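Local coordinates for protein NADPH-dependent aldehyde reductase YqhD (Escherichia coli, PDB 4QGS) that reduces a broad range of short-chain aldehydes to the corresponding primary alcohols with NADPH, using one zinc ion per subunit, at residues 307-311 / 381-385; 33-39 / 64-68; 286-290 / 357-363. Residues are numbered along the deposited sequence.

The contacts fall in the two halves of an iron-containing alcohol dehydrogenase fold. Contact 2 joins the connections leading into strands 42-46 and 69-73, against the parallel sheet of the N-terminal part; contacts 1 and 3 tie loops and helix ends of the helical C-terminal part. Contact 2 lies across the chain's centre from the others, its centre about 50 Å from that of contact 1 and 47 Å from that of contact 3. Contacts 1 and 3, centres about 25 Å apart, alternate along the chain. Both lie in the zinc-carrying part but outside the ligand shell: the side chain of Leu290 is about 13 Å from the zinc, that of Ile385 about 11 Å from that of ligand His278.

Contact 1 of 3, residues 307-311 / 381-385; sequences KRDTK and ENHDI
Two interhelical loops of the helical C-terminal domain are clasped by two lysine-acid salt bridges. Segment 307-311 is a tight turn from helix 292-306 to helix 312-323, with helical angles at 308-310 and Lys311 N bonded to Lys307 O at 2.9 Å; segment 381-385 is an irregular loop before helix 387-396. CA atoms pair Lys307 with Ile385 (8.9 Å) and Thr310 with Asn382 (8.2 Å). Lys307, chi1 to chi3 all m, brings CD 4.0 Å from Ile385 CG1 and NZ into a salt bridge with Asp384 OD2 at 2.8 Å. A water joins Lys307 NZ (2.8 Å) and Asp384 O (2.9 Å). Asp384 and Ile385 form a classic beta bulge opposite Leu379. Thr310, chi1 p, makes van der Waals contacts, CB 3.5 Å from Asn382 ND2 and CG2 4.0 Å from Asp384 OD2. A second water bonds Glu381 OE2 (2.6 Å), Asn382 ND2 (3.0 Å) and, weakly, Thr310 OG1 (3.3 Å). Lys311, N-cap of helix 312-323, is m, t, t, m, so its chain runs straight and NZ turns at the end, where it also binds Asp274 and the Val215 carbonyl. With Glu381 chi1 p, Lys311 NZ meets Glu381 OE2 at 2.8 Å and, weakly, Glu381 OE1 at 3.2 Å.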
ATOM      1  N   LYS A 307      18.828  10.829   9.560  1.00 17.46           N
ATOM      2  CA  LYS A 307      18.176  10.619  10.843  1.00 22.32           C
ATOM      3  C   LYS A 307      18.880   9.540  11.659  1.00 23.24           C
ATOM      4  O   LYS A 307      18.263   8.880  12.508  1.00 21.37           O
ATOM      5  CB  LYS A 307      16.705  10.252  10.631  1.00 19.46           C
ATOM      6  CG  LYS A 307      15.879  11.328   9.950  1.00 20.44           C
ATOM      7  CD  LYS A 307      15.913  12.651  10.715  1.00 19.65           C
ATOM      8  CE  LYS A 307      15.273  12.517  12.099  1.00 23.09           C
ATOM      9  NZ  LYS A 307      15.594  13.699  12.965  1.00 20.87           N
ATOM     10  N   ARG A 308      20.167   9.342  11.401  1.00 18.99           N
ATOM     11  CA  ARG A 308      20.883   8.233  12.029  1.00 19.56           C
ATOM     12  C   ARG A 308      21.032   8.443  13.535  1.00 24.76           C
ATOM     13  O   ARG A 308      21.265   7.488  14.268  1.00 24.22           O
ATOM     14  CB  ARG A 308      22.256   8.039  11.386  1.00 23.17           C
ATOM     15  CG  ARG A 308      23.176   9.252  11.503  1.00 25.17           C
ATOM     16  CD  ARG A 308      24.357   9.100  10.572  1.00 27.36           C
ATOM     17  NE  ARG A 308      25.207   7.982  10.960  1.00 29.61           N
ATOM     18  CZ  ARG A 308      25.682   7.073  10.118  1.00 30.83           C
ATOM     19  NH1 ARG A 308      26.451   6.093  10.571  1.00 30.99           N
ATOM     20  NH2 ARG A 308      25.388   7.134   8.826  1.00 28.92           N
ATOM     21  N   ASP A 309      20.896   9.687  13.985  1.00 20.85           N
ATOM     22  CA  ASP A 309      20.935   9.982  15.418  1.00 25.77           C
ATOM     23  C   ASP A 309      19.690   9.462  16.139  1.00 23.77           C
ATOM     24  O   ASP A 309      19.788   8.638  17.047  1.00 25.90           O
ATOM     25  CB  ASP A 309      21.075  11.490  15.654  1.00 26.94           C
ATOM     26  CG  ASP A 309      22.429  12.019  15.245  1.00 33.44           C
ATOM     27  OD1 ASP A 309      23.439  11.320  15.477  1.00 39.51           O
ATOM     28  OD2 ASP A 309      22.479  13.127  14.671  1.00 39.91           O
ATOM     29  N   THR A 310      18.518   9.954  15.752  1.00 21.61           N
ATOM     30  CA  THR A 310      17.295   9.570  16.442  1.00 21.42           C
ATOM     31  C   THR A 310      16.933   8.116  16.160  1.00 23.92           C
ATOM     32  O   THR A 310      16.288   7.471  16.981  1.00 21.54           O
ATOM     33  CB  THR A 310      16.099  10.454  16.046  1.00 24.76           C
ATOM     34  OG1 THR A 310      15.867  10.342  14.635  1.00 24.81           O
ATOM     35  CG2 THR A 310      16.361  11.911  16.387  1.00 27.03           C
ATOM     36  N   LYS A 311      17.350   7.599  15.001  1.00 19.25           N
ATOM     37  CA  LYS A 311      17.020   6.220  14.644  1.00 17.30           C
ATOM     38  C   LYS A 311      18.127   5.240  15.005  1.00 20.32           C
ATOM     39  O   LYS A 311      18.094   4.080  14.601  1.00 20.22           O
ATOM     40  CB  LYS A 311      16.736   6.112  13.136  1.00 17.26           C
ATOM     41  CG  LYS A 311      15.478   6.823  12.688  1.00 19.19           C
ATOM     42  CD  LYS A 311      15.290   6.630  11.165  1.00 17.59           C
ATOM     43  CE  LYS A 311      14.047   7.341  10.670  1.00 19.64           C
ATOM     44  NZ  LYS A 311      12.792   6.780  11.256  1.00 18.21           N
ATOM     45  N   GLU A 381       8.645  10.391  13.062  1.00 19.35           N
ATOM     46  CA  GLU A 381       8.112   9.949  14.357  1.00 19.25           C
ATOM     47  C   GLU A 381       8.435  10.953  15.466  1.00 21.62           C
ATOM     48  O   GLU A 381       7.772  10.976  16.518  1.00 24.29           O
ATOM     49  CB  GLU A 381       8.637   8.557  14.728  1.00 18.33           C
ATOM     50  CG  GLU A 381      10.127   8.439  14.988  1.00 21.38           C
ATOM     51  CD  GLU A 381      10.930   8.116  13.734  1.00 21.12           C
ATOM     52  OE1 GLU A 381      10.442   8.394  12.612  1.00 20.70           O
ATOM     53  OE2 GLU A 381      12.052   7.584  13.873  1.00 20.47           O
ATOM     54  N   ASN A 382       9.443  11.789  15.241  1.00 20.88           N
ATOM     55  CA  ASN A 382       9.811  12.810  16.228  1.00 23.26           C
ATOM     56  C   ASN A 382       9.284  14.190  15.874  1.00 26.99           C
ATOM     57  O   ASN A 382       9.559  15.171  16.578  1.00 25.39           O
ATOM     58  CB  ASN A 382      11.325  12.871  16.380  1.00 23.42           C
ATOM     59  CG  ASN A 382      11.902  11.567  16.871  1.00 28.47           C
ATOM     60  OD1 ASN A 382      11.633  11.151  17.990  1.00 31.79           O
ATOM     61  ND2 ASN A 382      12.664  10.893  16.016  1.00 27.95           N
ATOM     62  N   HIS A 383       8.552  14.258  14.765  1.00 21.30           N
ATOM     63  CA  HIS A 383       7.972  15.504  14.282  1.00 23.22           C
ATOM     64  C   HIS A 383       9.040  16.574  14.075  1.00 23.37           C
ATOM     65  O   HIS A 383       8.775  17.766  14.262  1.00 24.86           O
ATOM     66  CB  HIS A 383       6.897  16.011  15.248  1.00 28.36           C
ATOM     67  CG  HIS A 383       6.011  14.931  15.786  1.00 36.02           C
ATOM     68  ND1 HIS A 383       5.123  14.236  14.995  1.00 36.97           N
ATOM     69  CD2 HIS A 383       5.874  14.430  17.037  1.00 39.00           C
ATOM     70  CE1 HIS A 383       4.478  13.349  15.734  1.00 37.10           C
ATOM     71  NE2 HIS A 383       4.915  13.446  16.977  1.00 42.53           N
ATOM     72  N   ASP A 384      10.239  16.138  13.688  1.00 22.59           N
ATOM     73  CA  ASP A 384      11.401  17.014  13.595  1.00 21.20           C
ATOM     74  C   ASP A 384      11.965  17.183  12.182  1.00 23.45           C
ATOM     75  O   ASP A 384      12.986  17.846  11.994  1.00 21.77           O
ATOM     76  CB  ASP A 384      12.511  16.506  14.519  1.00 23.55           C
ATOM     77  CG  ASP A 384      12.920  15.077  14.224  1.00 25.12           C
ATOM     78  OD1 ASP A 384      12.338  14.452  13.313  1.00 22.88           O
ATOM     79  OD2 ASP A 384      13.840  14.574  14.898  1.00 28.41           O
ATOM     80  N   ILE A 385      11.313  16.596  11.185  1.00 19.04           N
ATOM     81  CA  ILE A 385      11.810  16.739   9.822  1.00 20.29           C
ATOM     82  C   ILE A 385      11.116  17.950   9.209  1.00 20.29           C
ATOM     83  O   ILE A 385      10.044  17.860   8.608  1.00 23.11           O
ATOM     84  CB  ILE A 385      11.602  15.452   9.006  1.00 18.53           C
ATOM     85  CG1 ILE A 385      12.377  14.312   9.672  1.00 19.96           C
ATOM     86  CG2 ILE A 385      12.091  15.630   7.544  1.00 18.76           C
ATOM     87  CD1 ILE A 385      12.215  12.962   9.026  1.00 18.80           C
TER
HETATM   88  O   HOH W   1      15.289  16.172  11.669  1.00 28.93           O
HETATM   89  O   HOH W   2      13.736   8.114  15.830  1.00 25.29           O

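Contact 2 of 3, residues 33-39 / 64-68; sequences LREQIPH and ALKGM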
ATOM      1  N   LEU A  33     -14.887 -18.393  -2.619  1.00 20.73           N
ATOM      2  CA  LEU A  33     -15.574 -17.119  -2.842  1.00 21.42           C
ATOM      3  C   LEU A  33     -17.093 -17.190  -2.740  1.00 20.16           C
ATOM      4  O   LEU A  33     -17.726 -16.426  -2.017  1.00 18.18           O
ATOM      5  CB  LEU A  33     -15.203 -16.566  -4.225  1.00 20.11           C
ATOM      6  CG  LEU A  33     -16.028 -15.376  -4.732  1.00 20.68           C
ATOM      7  CD1 LEU A  33     -15.782 -14.182  -3.848  1.00 20.65           C
ATOM      8  CD2 LEU A  33     -15.666 -15.038  -6.156  1.00 26.32           C
ATOM      9  N   ARG A  34     -17.676 -18.113  -3.490  1.00 20.34           N
ATOM     10  CA  ARG A  34     -19.124 -18.185  -3.611  1.00 19.07           C
ATOM     11  C   ARG A  34     -19.858 -18.264  -2.264  1.00 18.44           C
ATOM     12  O   ARG A  34     -20.871 -17.588  -2.051  1.00 18.70           O
ATOM     13  CB  ARG A  34     -19.481 -19.392  -4.484  1.00 18.81           C
ATOM     14  CG  ARG A  34     -20.942 -19.461  -4.855  1.00 20.36           C
ATOM     15  CD  ARG A  34     -21.237 -20.683  -5.709  1.00 20.67           C
ATOM     16  NE  ARG A  34     -22.614 -20.644  -6.195  1.00 21.79           N
ATOM     17  CZ  ARG A  34     -22.966 -20.343  -7.442  1.00 25.60           C
ATOM     18  NH1 ARG A  34     -24.250 -20.335  -7.784  1.00 23.50           N
ATOM     19  NH2 ARG A  34     -22.045 -20.067  -8.354  1.00 20.79           N
ATOM     20  N   GLU A  35     -19.339 -19.076  -1.353  1.00 18.02           N
ATOM     21  CA  GLU A  35     -20.014 -19.295  -0.078  1.00 19.18           C
ATOM     22  C   GLU A  35     -20.011 -18.046   0.803  1.00 19.74           C
ATOM     23  O   GLU A  35     -20.782 -17.951   1.763  1.00 23.10           O
ATOM     24  CB  GLU A  35     -19.387 -20.486   0.656  1.00 26.00           C
ATOM     25  CG  GLU A  35     -17.954 -20.307   1.095  1.00 31.49           C
ATOM     26  CD  GLU A  35     -17.345 -21.593   1.634  1.00 28.58           C
ATOM     27  OE1 GLU A  35     -16.490 -22.191   0.944  1.00 37.63           O
ATOM     28  OE2 GLU A  35     -17.722 -22.002   2.747  1.00 36.41           O
ATOM     29  N   GLN A  36     -19.175 -17.067   0.461  1.00 18.19           N
ATOM     30  CA  GLN A  36     -19.107 -15.835   1.257  1.00 19.36           C
ATOM     31  C   GLN A  36     -20.204 -14.830   0.908  1.00 21.66           C
ATOM     32  O   GLN A  36     -20.424 -13.850   1.621  1.00 25.08           O
ATOM     33  CB  GLN A  36     -17.743 -15.162   1.085  1.00 20.35           C
ATOM     34  CG  GLN A  36     -16.557 -16.057   1.335  1.00 20.65           C
ATOM     35  CD  GLN A  36     -16.445 -16.518   2.767  1.00 24.72           C
ATOM     36  OE1 GLN A  36     -16.774 -15.784   3.699  1.00 30.36           O
ATOM     37  NE2 GLN A  36     -15.972 -17.739   2.951  1.00 29.86           N
ATOM     38  N   ILE A  37     -20.892 -15.067  -0.197  1.00 19.13           N
ATOM     39  CA  ILE A  37     -21.871 -14.114  -0.694  1.00 19.91           C
ATOM     40  C   ILE A  37     -23.236 -14.781  -0.677  1.00 24.60           C
ATOM     41  O   ILE A  37     -23.357 -15.921  -1.124  1.00 21.94           O
ATOM     42  CB  ILE A  37     -21.523 -13.650  -2.121  1.00 22.44           C
ATOM     43  CG1 ILE A  37     -20.152 -12.972  -2.148  1.00 20.20           C
ATOM     44  CG2 ILE A  37     -22.588 -12.729  -2.690  1.00 24.70           C
ATOM     45  CD1 ILE A  37     -19.722 -12.597  -3.542  1.00 19.97           C
ATOM     46  N   PRO A  38     -24.251 -14.090  -0.139  1.00 26.06           N
ATOM     47  CA  PRO A  38     -25.613 -14.633  -0.072  1.00 28.10           C
ATOM     48  C   PRO A  38     -26.081 -15.135  -1.428  1.00 24.58           C
ATOM     49  O   PRO A  38     -25.828 -14.483  -2.432  1.00 22.16           O
ATOM     50  CB  PRO A  38     -26.438 -13.435   0.396  1.00 28.41           C
ATOM     51  CG  PRO A  38     -25.486 -12.687   1.268  1.00 29.77           C
ATOM     52  CD  PRO A  38     -24.145 -12.807   0.583  1.00 25.02           C
ATOM     53  N   HIS A  39     -26.733 -16.294  -1.457  1.00 25.22           N
ATOM     54  CA  HIS A  39     -27.118 -16.898  -2.724  1.00 25.28           C
ATOM     55  C   HIS A  39     -28.030 -15.983  -3.540  1.00 25.57           C
ATOM     56  O   HIS A  39     -28.060 -16.073  -4.763  1.00 26.16           O
ATOM     57  CB  HIS A  39     -27.806 -18.247  -2.480  1.00 24.10           C
ATOM     58  CG  HIS A  39     -29.151 -18.127  -1.840  1.00 24.40           C
ATOM     59  ND1 HIS A  39     -29.334 -18.164  -0.474  1.00 31.55           N
ATOM     60  CD2 HIS A  39     -30.383 -17.963  -2.381  1.00 32.07           C
ATOM     61  CE1 HIS A  39     -30.620 -18.032  -0.201  1.00 33.76           C
ATOM     62  NE2 HIS A  39     -31.277 -17.904  -1.340  1.00 29.18           N
ATOM     63  N   ALA A  64     -17.092 -18.680 -10.819  1.00 20.36           N
ATOM     64  CA  ALA A  64     -17.319 -19.029  -9.422  1.00 21.17           C
ATOM     65  C   ALA A  64     -18.719 -18.633  -8.971  1.00 23.62           C
ATOM     66  O   ALA A  64     -19.304 -19.285  -8.098  1.00 23.34           O
ATOM     67  CB  ALA A  64     -16.275 -18.365  -8.526  1.00 21.66           C
ATOM     68  N   LEU A  65     -19.248 -17.571  -9.573  1.00 20.04           N
ATOM     69  CA  LEU A  65     -20.534 -17.010  -9.170  1.00 19.69           C
ATOM     70  C   LEU A  65     -21.663 -17.359 -10.134  1.00 22.40           C
ATOM     71  O   LEU A  65     -22.738 -16.759 -10.087  1.00 22.83           O
ATOM     72  CB  LEU A  65     -20.429 -15.492  -9.064  1.00 20.14           C
ATOM     73  CG  LEU A  65     -19.397 -14.998  -8.056  1.00 18.89           C
ATOM     74  CD1 LEU A  65     -19.498 -13.494  -7.978  1.00 20.75           C
ATOM     75  CD2 LEU A  65     -19.670 -15.634  -6.697  1.00 24.12           C
ATOM     76  N   LYS A  66     -21.415 -18.322 -11.009  1.00 21.43           N
ATOM     77  CA  LYS A  66     -22.361 -18.616 -12.076  1.00 24.25           C
ATOM     78  C   LYS A  66     -23.721 -19.009 -11.500  1.00 21.55           C
ATOM     79  O   LYS A  66     -23.798 -19.820 -10.582  1.00 21.14           O
ATOM     80  CB  LYS A  66     -21.812 -19.718 -12.969  1.00 24.24           C
ATOM     81  CG  LYS A  66     -22.509 -19.825 -14.291  1.00 32.03           C
ATOM     82  CD  LYS A  66     -21.982 -21.000 -15.056  1.00 36.66           C
ATOM     83  CE  LYS A  66     -23.056 -21.514 -15.969  1.00 42.91           C
ATOM     84  NZ  LYS A  66     -23.469 -20.498 -16.981  1.00 52.01           N
ATOM     85  N   GLY A  67     -24.785 -18.414 -12.032  1.00 20.75           N
ATOM     86  CA  GLY A  67     -26.124 -18.697 -11.550  1.00 20.80           C
ATOM     87  C   GLY A  67     -26.622 -17.637 -10.587  1.00 23.15           C
ATOM     88  O   GLY A  67     -27.815 -17.531 -10.316  1.00 22.58           O
ATOM     89  N   MET A  68     -25.693 -16.852 -10.053  1.00 22.22           N
ATOM     90  CA  MET A  68     -26.068 -15.755  -9.180  1.00 20.90           C
ATOM     91  C   MET A  68     -26.315 -14.489  -9.990  1.00 21.02           C
ATOM     92  O   MET A  68     -25.941 -14.389 -11.165  1.00 26.27           O
ATOM     93  CB  MET A  68     -24.990 -15.531  -8.115  1.00 19.22           C
ATOM     94  CG  MET A  68     -24.871 -16.738  -7.181  1.00 23.34           C
ATOM     95  SD  MET A  68     -23.536 -16.668  -5.979  1.00 24.34           S
ATOM     96  CE  MET A  68     -23.930 -15.148  -5.124  1.00 24.38           C
TER
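Leu33, Ile37 and Leu65 make the apolar centre of this contact within the Rossmann-like N-terminal alpha/beta domain, whose loops after the strands contribute residues of the NADP site. Leu33 CD2 lies 4.1 Å from both Ala64 CB and Leu65 CD2, and Ile37 CD1 is 4.4 Å from Leu65 CD2. The cluster rests on the sheet, through Phe183 of strand 183-186 and Phe99 and Leu101 of strand 99-104. Farther out, Met68 reaches across the gap, CE sitting 3.7 Å from Ile37 CG2 and 3.4 Å from Pro38 O. Residues 33-36 have helical backbone angles, and the chain then opens at Ile37 and Pro38 on the way to strand 42-46. Opposite, the chain leaves helix 57-64 through a type II beta turn from Leu65 to Met68, closed by Met68 N to Leu65 O at 3.0 Å, with Gly67 at positive phi. At the polar edge the extended Arg34 side chain reaches out to the helix end and the turn, Met68 CG lying over one face of its guanidinium, 3.7 Å from Arg34 NH1. Backbone carbonyls line the guanidinium edge: Arg34 NH2 donates to Ala64 O at 2.9 Å, while Lys66 O accepts from Arg34 NH2 at 2.8 Å and Arg34 NH1 at 2.9 Å.

Contact 3 of 3, residues 286-290 / 357-363; sequences AMHGL and YGLDGSS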
ATOM      1  N   ALA A 286       4.218  13.144  -7.583  1.00 17.30           N
ATOM      2  CA  ALA A 286       3.326  14.218  -8.010  1.00 17.42           C
ATOM      3  C   ALA A 286       3.992  15.126  -9.033  1.00 22.58           C
ATOM      4  O   ALA A 286       3.382  15.522 -10.030  1.00 21.50           O
ATOM      5  CB  ALA A 286       2.863  15.041  -6.808  1.00 18.89           C
ATOM      6  N   MET A 287       5.259  15.437  -8.799  1.00 18.61           N
ATOM      7  CA  MET A 287       5.949  16.398  -9.658  1.00 18.57           C
ATOM      8  C   MET A 287       6.628  15.794 -10.881  1.00 21.40           C
ATOM      9  O   MET A 287       6.656  16.424 -11.948  1.00 20.28           O
ATOM     10  CB  MET A 287       6.987  17.175  -8.849  1.00 18.95           C
ATOM     11  CG  MET A 287       7.603  18.312  -9.647  1.00 22.61           C
ATOM     12  SD  MET A 287       8.618  19.377  -8.619  1.00 25.68           S
ATOM     13  CE  MET A 287       7.385  20.090  -7.523  1.00 18.59           C
ATOM     14  N   HIS A 288       7.182  14.591 -10.735  1.00 16.77           N
ATOM     15  CA  HIS A 288       8.010  14.004 -11.781  1.00 17.27           C
ATOM     16  C   HIS A 288       7.463  12.684 -12.325  1.00 14.86           C
ATOM     17  O   HIS A 288       8.035  12.133 -13.252  1.00 17.17           O
ATOM     18  CB  HIS A 288       9.451  13.786 -11.278  1.00 17.16           C
ATOM     19  CG  HIS A 288      10.146  15.051 -10.863  1.00 20.07           C
ATOM     20  ND1 HIS A 288      10.391  16.090 -11.739  1.00 17.73           N
ATOM     21  CD2 HIS A 288      10.648  15.441  -9.667  1.00 19.13           C
ATOM     22  CE1 HIS A 288      10.996  17.073 -11.094  1.00 19.44           C
ATOM     23  NE2 HIS A 288      11.173  16.701  -9.839  1.00 19.90           N
ATOM     24  N   GLY A 289       6.376  12.177 -11.747  1.00 17.60           N
ATOM     25  CA  GLY A 289       5.745  10.968 -12.278  1.00 18.91           C
ATOM     26  C   GLY A 289       6.441   9.642 -12.003  1.00 18.43           C
ATOM     27  O   GLY A 289       6.113   8.624 -12.616  1.00 17.55           O
ATOM     28  N   LEU A 290       7.398   9.635 -11.079  1.00 16.38           N
ATOM     29  CA  LEU A 290       8.094   8.410 -10.727  1.00 15.61           C
ATOM     30  C   LEU A 290       7.126   7.423 -10.068  1.00 16.13           C
ATOM     31  O   LEU A 290       6.179   7.848  -9.426  1.00 14.39           O
ATOM     32  CB  LEU A 290       9.261   8.695  -9.775  1.00 15.12           C
ATOM     33  CG  LEU A 290      10.374   9.650 -10.242  1.00 22.93           C
ATOM     34  CD1 LEU A 290      11.537   9.596  -9.255  1.00 20.03           C
ATOM     35  CD2 LEU A 290      10.860   9.344 -11.637  1.00 21.25           C
ATOM     36  N   TYR A 357      17.199   8.725 -12.599  1.00 15.19           N
ATOM     37  CA  TYR A 357      15.929   9.003 -13.264  1.00 19.86           C
ATOM     38  C   TYR A 357      15.969  10.286 -14.086  1.00 20.62           C
ATOM     39  O   TYR A 357      14.936  10.779 -14.542  1.00 19.91           O
ATOM     40  CB  TYR A 357      14.800   9.078 -12.234  1.00 19.56           C
ATOM     41  CG  TYR A 357      14.645   7.801 -11.432  1.00 18.50           C
ATOM     42  CD1 TYR A 357      13.768   6.800 -11.836  1.00 19.31           C
ATOM     43  CD2 TYR A 357      15.381   7.596 -10.269  1.00 17.32           C
ATOM     44  CE1 TYR A 357      13.619   5.627 -11.098  1.00 19.50           C
ATOM     45  CE2 TYR A 357      15.253   6.431  -9.531  1.00 20.83           C
ATOM     46  CZ  TYR A 357      14.367   5.446  -9.945  1.00 21.85           C
ATOM     47  OH  TYR A 357      14.227   4.283  -9.210  1.00 21.44           O
ATOM     48  N   GLY A 358      17.169  10.814 -14.282  1.00 19.19           N
ATOM     49  CA  GLY A 358      17.355  12.022 -15.071  1.00 18.20           C
ATOM     50  C   GLY A 358      17.044  13.326 -14.356  1.00 18.97           C
ATOM     51  O   GLY A 358      16.901  14.372 -14.983  1.00 19.76           O
ATOM     52  N   LEU A 359      16.952  13.268 -13.031  1.00 18.05           N
ATOM     53  CA  LEU A 359      16.624  14.428 -12.214  1.00 16.49           C
ATOM     54  C   LEU A 359      17.894  14.913 -11.540  1.00 18.52           C
ATOM     55  O   LEU A 359      18.525  14.151 -10.806  1.00 18.19           O
ATOM     56  CB  LEU A 359      15.561  14.057 -11.164  1.00 16.28           C
ATOM     57  CG  LEU A 359      14.253  13.539 -11.771  1.00 19.25           C
ATOM     58  CD1 LEU A 359      13.364  12.930 -10.705  1.00 18.94           C
ATOM     59  CD2 LEU A 359      13.529  14.674 -12.496  1.00 18.76           C
ATOM     60  N   ASP A 360      18.267  16.170 -11.776  1.00 18.29           N
ATOM     61  CA  ASP A 360      19.537  16.678 -11.271  1.00 20.48           C
ATOM     62  C   ASP A 360      19.438  17.381  -9.915  1.00 23.05           C
ATOM     63  O   ASP A 360      20.448  17.853  -9.402  1.00 23.77           O
ATOM     64  CB  ASP A 360      20.191  17.640 -12.284  1.00 22.39           C
ATOM     65  CG  ASP A 360      19.362  18.894 -12.553  1.00 25.05           C
ATOM     66  OD1 ASP A 360      18.283  19.074 -11.961  1.00 18.63           O
ATOM     67  OD2 ASP A 360      19.810  19.736 -13.368  1.00 25.87           O
ATOM     68  N   GLY A 361      18.240  17.447  -9.335  1.00 19.14           N
ATOM     69  CA  GLY A 361      18.055  18.146  -8.070  1.00 20.61           C
ATOM     70  C   GLY A 361      17.628  19.606  -8.179  1.00 18.73           C
ATOM     71  O   GLY A 361      17.332  20.243  -7.171  1.00 18.68           O
ATOM     72  N   SER A 362      17.587  20.146  -9.399  1.00 17.39           N
ATOM     73  CA  SER A 362      17.137  21.513  -9.578  1.00 17.93           C
ATOM     74  C   SER A 362      15.666  21.683  -9.198  1.00 19.07           C
ATOM     75  O   SER A 362      15.218  22.798  -8.961  1.00 18.76           O
ATOM     76  CB  SER A 362      17.376  21.979 -11.022  1.00 19.47           C
ATOM     77  OG  SER A 362      16.694  21.159 -11.959  1.00 19.39           O
ATOM     78  N   SER A 363      14.918  20.583  -9.101  1.00 16.28           N
ATOM     79  CA  SER A 363      13.511  20.691  -8.720  1.00 17.30           C
ATOM     80  C   SER A 363      13.297  20.769  -7.201  1.00 18.64           C
ATOM     81  O   SER A 363      12.174  20.943  -6.727  1.00 18.00           O
ATOM     82  CB  SER A 363      12.716  19.505  -9.303  1.00 17.58           C
ATOM     83  OG  SER A 363      13.066  18.278  -8.676  1.00 17.40           O
TER
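Segment 286-290 ends helix 276-288 in the helical C-terminal domain of the iron-containing alcohol dehydrogenase family: Gly289 breaks the helix with positive phi, and Leu290 turns extended just before zinc ligand His292, their side chains about 8 Å apart. Facing it, segment 357-363 is an irregular loop with positive phi at Gly358 and Gly361 and an Asx turn, Asp360 OD1 accepting from Ser362 N at 2.9 Å. CA atoms pair Leu290 with Tyr357 (8.3 Å), His288 with Leu359 (8.6 Å) and Met287 with Ser363 (8.7 Å). Leu290 lays CD1 over a face of the Tyr357 ring, and Leu290 CD1 also meets Leu359 CD1 at 4.1 Å. Leu359 CD2 makes a CH-pi contact 3.7 Å from the centroid of the His288 ring, and His288 NE2 shares a 2.7 Å hydrogen bond with Ser363 OG. Packed on one face by a leucine methyl and bonded at its edge to a serine hydroxyl, His288 joins the helix end to the loop before helix 364-373.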